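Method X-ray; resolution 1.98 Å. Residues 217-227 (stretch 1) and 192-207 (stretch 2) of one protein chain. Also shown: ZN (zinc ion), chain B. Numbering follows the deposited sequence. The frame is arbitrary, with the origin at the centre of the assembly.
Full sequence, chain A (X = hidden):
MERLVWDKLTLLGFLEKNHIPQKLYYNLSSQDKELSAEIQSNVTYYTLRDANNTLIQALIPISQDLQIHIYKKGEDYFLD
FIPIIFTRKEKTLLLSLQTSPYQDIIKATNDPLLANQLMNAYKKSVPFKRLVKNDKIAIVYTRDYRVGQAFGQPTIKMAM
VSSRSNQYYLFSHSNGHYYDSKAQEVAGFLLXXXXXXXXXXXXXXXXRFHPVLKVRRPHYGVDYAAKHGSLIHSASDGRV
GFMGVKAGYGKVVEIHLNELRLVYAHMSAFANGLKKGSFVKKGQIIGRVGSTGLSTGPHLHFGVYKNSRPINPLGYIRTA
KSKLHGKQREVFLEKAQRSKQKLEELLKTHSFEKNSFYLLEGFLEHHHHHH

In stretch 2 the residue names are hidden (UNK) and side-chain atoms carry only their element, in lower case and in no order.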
# COMPACT_ATOMS: atom_id res chain seq x y z
N ARG A 217 4.46 19.13 1.44
CA ARG A 217 5.28 18.32 2.34
C ARG A 217 5.26 16.79 2.10
O ARG A 217 6.16 16.10 2.60
CB ARG A 217 4.93 18.61 3.82
CG ARG A 217 5.64 17.70 4.82
CD ARG A 217 5.46 18.08 6.28
NE ARG A 217 6.16 19.33 6.59
CZ ARG A 217 5.59 20.47 6.97
NH1 ARG A 217 4.27 20.56 7.13
NH2 ARG A 217 6.35 21.53 7.20
N PRO A 218 4.26 16.23 1.38
CA PRO A 218 4.24 14.76 1.30
C PRO A 218 5.34 14.21 0.42
O PRO A 218 5.47 14.64 -0.72
CB PRO A 218 2.87 14.44 0.69
CG PRO A 218 2.14 15.72 0.64
CD PRO A 218 3.15 16.82 0.62
N HIS A 219 6.10 13.24 0.92
CA HIS A 219 7.17 12.61 0.13
C HIS A 219 7.13 11.10 0.33
O HIS A 219 7.36 10.61 1.43
CB HIS A 219 8.53 13.18 0.52
CG HIS A 219 9.69 12.60 -0.24
ND1 HIS A 219 10.80 12.08 0.38
CD2 HIS A 219 9.90 12.44 -1.57
CE1 HIS A 219 11.66 11.65 -0.53
NE2 HIS A 219 11.14 11.87 -1.72
N TYR A 220 6.79 10.36 -0.73
CA TYR A 220 6.46 8.95 -0.60
C TYR A 220 7.67 8.02 -0.86
O TYR A 220 7.55 7.00 -1.52
CB TYR A 220 5.27 8.61 -1.49
CG TYR A 220 3.95 9.24 -1.06
CD1 TYR A 220 3.60 9.35 0.28
CD2 TYR A 220 3.03 9.70 -2.02
CE1 TYR A 220 2.38 9.91 0.66
CE2 TYR A 220 1.82 10.28 -1.64
CZ TYR A 220 1.50 10.37 -0.30
OH TYR A 220 0.30 10.92 0.10
N GLY A 221 8.81 8.38 -0.29
CA GLY A 221 10.03 7.59 -0.38
C GLY A 221 11.09 8.28 0.43
O GLY A 221 10.81 9.19 1.18
N VAL A 222 12.32 7.80 0.32
CA VAL A 222 13.47 8.41 0.97
C VAL A 222 14.38 8.83 -0.16
O VAL A 222 14.64 8.05 -1.07
CB VAL A 222 14.22 7.41 1.87
CG1 VAL A 222 15.47 8.07 2.47
CG2 VAL A 222 13.31 6.89 2.95
N ASP A 223 14.84 10.08 -0.12
CA ASP A 223 15.83 10.57 -1.07
C ASP A 223 17.20 10.44 -0.43
O ASP A 223 17.47 11.02 0.63
CB ASP A 223 15.56 12.02 -1.46
CG ASP A 223 14.35 12.16 -2.36
OD1 ASP A 223 13.86 11.13 -2.87
OD2 ASP A 223 13.87 13.28 -2.56
N TYR A 224 18.05 9.64 -1.07
CA TYR A 224 19.39 9.38 -0.58
C TYR A 224 20.33 10.16 -1.47
O TYR A 224 20.41 9.86 -2.66
CB TYR A 224 19.76 7.91 -0.72
CG TYR A 224 19.08 6.92 0.23
CD1 TYR A 224 19.42 6.86 1.58
CD2 TYR A 224 18.15 6.00 -0.26
CE1 TYR A 224 18.82 5.94 2.42
CE2 TYR A 224 17.57 5.08 0.57
CZ TYR A 224 17.91 5.04 1.91
OH TYR A 224 17.30 4.10 2.71
N ALA A 225 20.98 11.17 -0.92
CA ALA A 225 21.99 11.91 -1.69
C ALA A 225 23.19 10.98 -1.89
O ALA A 225 23.68 10.38 -0.94
CB ALA A 225 22.40 13.19 -0.97
N ALA A 226 23.60 10.81 -3.13
CA ALA A 226 24.74 9.98 -3.44
C ALA A 226 25.42 10.49 -4.69
O ALA A 226 24.83 11.20 -5.48
CB ALA A 226 24.31 8.56 -3.67
N LYS A 227 26.66 10.06 -4.87
CA LYS A 227 27.43 10.39 -6.06
C LYS A 227 26.85 9.78 -7.30
O LYS A 227 26.40 8.62 -7.31
CB LYS A 227 28.87 9.91 -5.90
CG LYS A 227 29.72 10.13 -7.14
CD LYS A 227 31.20 10.13 -6.82
CE LYS A 227 32.01 10.61 -8.01
NZ LYS A 227 33.33 11.11 -7.55
N UNK A 192 17.41 -3.81 3.37
CA UNK A 192 18.77 -3.26 3.51
C UNK A 192 18.82 -1.96 2.75
O UNK A 192 18.23 -1.83 1.69
c UNK A 192 19.79 -4.19 2.88
o UNK A 192 21.55 -6.13 1.95
c UNK A 192 21.11 -6.33 3.12
c UNK A 192 20.10 -5.39 3.74
o UNK A 192 21.48 -7.30 3.82
N UNK A 193 19.54 -1.00 3.30
CA UNK A 193 19.77 0.26 2.64
C UNK A 193 20.41 -0.01 1.28
O UNK A 193 21.40 -0.70 1.22
o UNK A 193 20.08 1.35 4.75
c UNK A 193 20.71 1.11 3.49
c UNK A 193 21.01 2.39 2.82
N UNK A 194 19.82 0.52 0.18
CA UNK A 194 20.17 0.10 -1.18
C UNK A 194 21.30 0.86 -1.84
O UNK A 194 21.60 0.58 -2.99
c UNK A 194 18.87 0.35 -1.96
c UNK A 194 18.23 1.49 -1.27
c UNK A 194 18.60 1.36 0.20
N UNK A 195 21.90 1.83 -1.15
CA UNK A 195 22.93 2.68 -1.75
C UNK A 195 23.83 3.24 -0.65
O UNK A 195 23.43 3.29 0.53
c UNK A 195 22.29 3.85 -2.54
c UNK A 195 21.65 4.87 -1.61
c UNK A 195 23.28 4.52 -3.46
N UNK A 196 25.06 3.61 -1.01
CA UNK A 196 25.91 4.32 -0.06
C UNK A 196 25.58 5.79 -0.19
O UNK A 196 25.91 6.42 -1.17
c UNK A 196 29.17 3.96 3.10
n UNK A 196 29.32 2.75 3.97
c UNK A 196 28.27 4.61 0.79
c UNK A 196 27.40 4.11 -0.36
c UNK A 196 28.40 3.52 1.84
N UNK A 197 24.90 6.34 0.80
CA UNK A 197 24.46 7.72 0.72
C UNK A 197 25.35 8.60 1.56
O UNK A 197 25.93 8.11 2.53
o UNK A 197 21.97 6.52 6.58
c UNK A 197 23.02 7.85 1.19
c UNK A 197 22.43 6.17 2.97
c UNK A 197 22.54 8.13 4.94
c UNK A 197 22.81 8.44 3.61
c UNK A 197 22.76 7.48 2.61
c UNK A 197 22.22 6.82 5.27
c UNK A 197 22.17 5.83 4.30
N UNK A 198 25.44 9.87 1.19
CA UNK A 198 26.18 10.87 1.95
C UNK A 198 25.28 11.46 3.03
O UNK A 198 25.71 11.65 4.18
c UNK A 198 26.74 11.97 1.03
o UNK A 198 25.70 12.54 0.26
c UNK A 198 27.77 11.37 0.06
N UNK A 199 24.02 11.70 2.69
CA UNK A 199 23.00 12.01 3.68
C UNK A 199 21.62 11.72 3.09
O UNK A 199 21.46 11.63 1.88
n UNK A 199 22.31 16.65 2.16
c UNK A 199 23.02 15.89 3.19
c UNK A 199 22.56 14.44 3.06
c UNK A 199 21.09 17.17 2.31
n UNK A 199 20.44 17.08 3.47
n UNK A 199 20.53 17.81 1.29
c UNK A 199 23.09 13.50 4.12
N UNK A 200 20.63 11.59 3.94
CA UNK A 200 19.24 11.51 3.50
C UNK A 200 18.82 12.96 3.24
O UNK A 200 18.76 13.74 4.16
c UNK A 200 16.90 11.03 4.34
c UNK A 200 18.11 8.48 5.63
c UNK A 200 18.78 9.35 4.59
c UNK A 200 18.39 10.82 4.58
N UNK A 201 18.61 13.33 1.98
CA UNK A 201 18.22 14.73 1.67
C UNK A 201 16.73 14.99 1.86
O UNK A 201 16.31 16.13 1.94
o UNK A 201 18.08 14.18 -0.67
c UNK A 201 18.62 15.10 0.24
N UNK A 202 15.92 13.95 1.95
CA UNK A 202 14.51 14.15 2.20
C UNK A 202 13.90 12.85 2.68
O UNK A 202 13.86 11.88 1.93
c UNK A 202 13.80 14.64 0.93
o UNK A 202 12.46 14.99 1.25
N UNK A 203 13.43 12.81 3.94
CA UNK A 203 12.86 11.57 4.42
C UNK A 203 11.42 11.38 3.93
O UNK A 203 10.85 12.22 3.25
c UNK A 203 12.71 13.22 6.14
c UNK A 203 13.40 13.88 4.96
c UNK A 203 12.89 11.75 5.94
N UNK A 204 10.85 10.25 4.31
CA UNK A 204 9.47 9.94 4.02
C UNK A 204 8.59 10.86 4.81
O UNK A 204 8.85 11.10 5.97
c UNK A 204 5.16 7.23 3.51
c UNK A 204 7.78 8.05 4.11
c UNK A 204 9.18 8.50 4.42
c UNK A 204 5.43 7.87 4.72
c UNK A 204 7.50 7.43 2.91
c UNK A 204 6.73 8.29 5.01
c UNK A 204 6.19 7.01 2.61
N UNK A 205 7.52 11.34 4.19
CA UNK A 205 6.51 12.12 4.90
C UNK A 205 5.10 11.94 4.31
O UNK A 205 4.89 11.99 3.09
o UNK A 205 5.89 14.37 5.51
c UNK A 205 6.90 13.61 4.88
N UNK A 206 4.14 11.71 5.19
CA UNK A 206 2.72 11.76 4.80
C UNK A 206 2.26 13.18 4.52
O UNK A 206 1.29 13.38 3.78
c UNK A 206 2.33 6.87 6.06
o UNK A 206 2.49 5.52 6.06
c UNK A 206 1.84 11.12 5.88
c UNK A 206 1.84 7.46 4.92
c UNK A 206 2.68 7.63 7.17
c UNK A 206 2.02 9.63 5.96
c UNK A 206 2.53 9.01 7.11
c UNK A 206 1.68 8.83 4.88
N UNK A 207 2.96 14.16 5.08
CA UNK A 207 2.61 15.57 4.94
C UNK A 207 1.42 16.00 5.79
O UNK A 207 0.84 17.05 5.53
ZN ZN B . 11.98 11.36 -3.43
O HOH W 1 18.52 3.74 5.04
O HOH W 2 15.85 15.24 -1.88
O HOH W 3 -0.12 11.27 2.74

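Position 192 carries three carbons in a chain, the third bearing two oxygens, and lies out of reach of stretch 1: E192. At 193 one carbon holds an oxygen and a carbon, so it is T193; a water bridges its OG1 (2.9 Å) to Y224 OH (2.7 Å). Three carbons at 194 close onto the backbone N, giving P194, whose CD lies 3.9 Å from Y224 CE2. Position 195 has one carbon carrying two others, and its CA-to-CB bond points toward stretch 1, hence V195, with CG1 3.7 Å from Y224 CB. Position 196 has four carbons in a row ending in nitrogen, and its CA-to-CB bond points away from stretch 1: K196.

Position 197 has one carbon, then a six-carbon ring bearing oxygen: Y197. Its ring meets that of Y224 obliquely, centroids 5.1 Å apart and planes at 36°. At 198 a carbon carries one oxygen and one carbon, the pattern of threonine; T198 N donates to A225 O (2.8 Å, 162°), and T198 OG1 adds a weak bond to A225 O (3.2 Å). Three carbons, a nitrogen and a carbon with two more nitrogens identify 199 as R199, whose O accepts from A225 N (2.9 Å). Position 200 has four carbons forked at the first, one arm two carbons long: I200, its CG2 3.8 Å from V222 CG1.

Positions 201 and 202 each show one carbon and one oxygen, so both are serine. S201 N donates to D223 O (2.9 Å, 131°), while D223 N donates to S202 O (2.9 Å, 180°). At 203 three carbons close onto N: P203, whose O accepts from H219 ND1 (2.9 Å, 166°). One carbon and an oxygen-free six-carbon ring make 204 F204; one face of that ring lies under H219 O.

At 205, one carbon and one oxygen, with CA-to-CB directed toward stretch 1, give S205, which pairs with H219 through S205 N to H219 O (2.9 Å) and H219 N to S205 O (2.8 Å). Position 206 has one carbon, then a six-carbon ring bearing one oxygen: Y206; its CD1 is 4.4 Å from Y220 CE1. Position 207 has no side-chain atoms and a phi of 76°: G207. An ideal CB would sit 2.8 Å from P218 CG, a clash.

The contact is antiparallel, with two ladders offset by one residue and a bulge between D223 and Y224. Y224 packs among P194, V195, Y197 and I200. The backbone bonds hold the strand carrying D223, and the P203 bond engages the H219 ring at ND1, while NE2 binds zinc at 2.0 Å alongside D223 OD1, also 2.0 Å from ZN.

Stretch 2, residues 192-207: ETPVKYTRISSPFSYG
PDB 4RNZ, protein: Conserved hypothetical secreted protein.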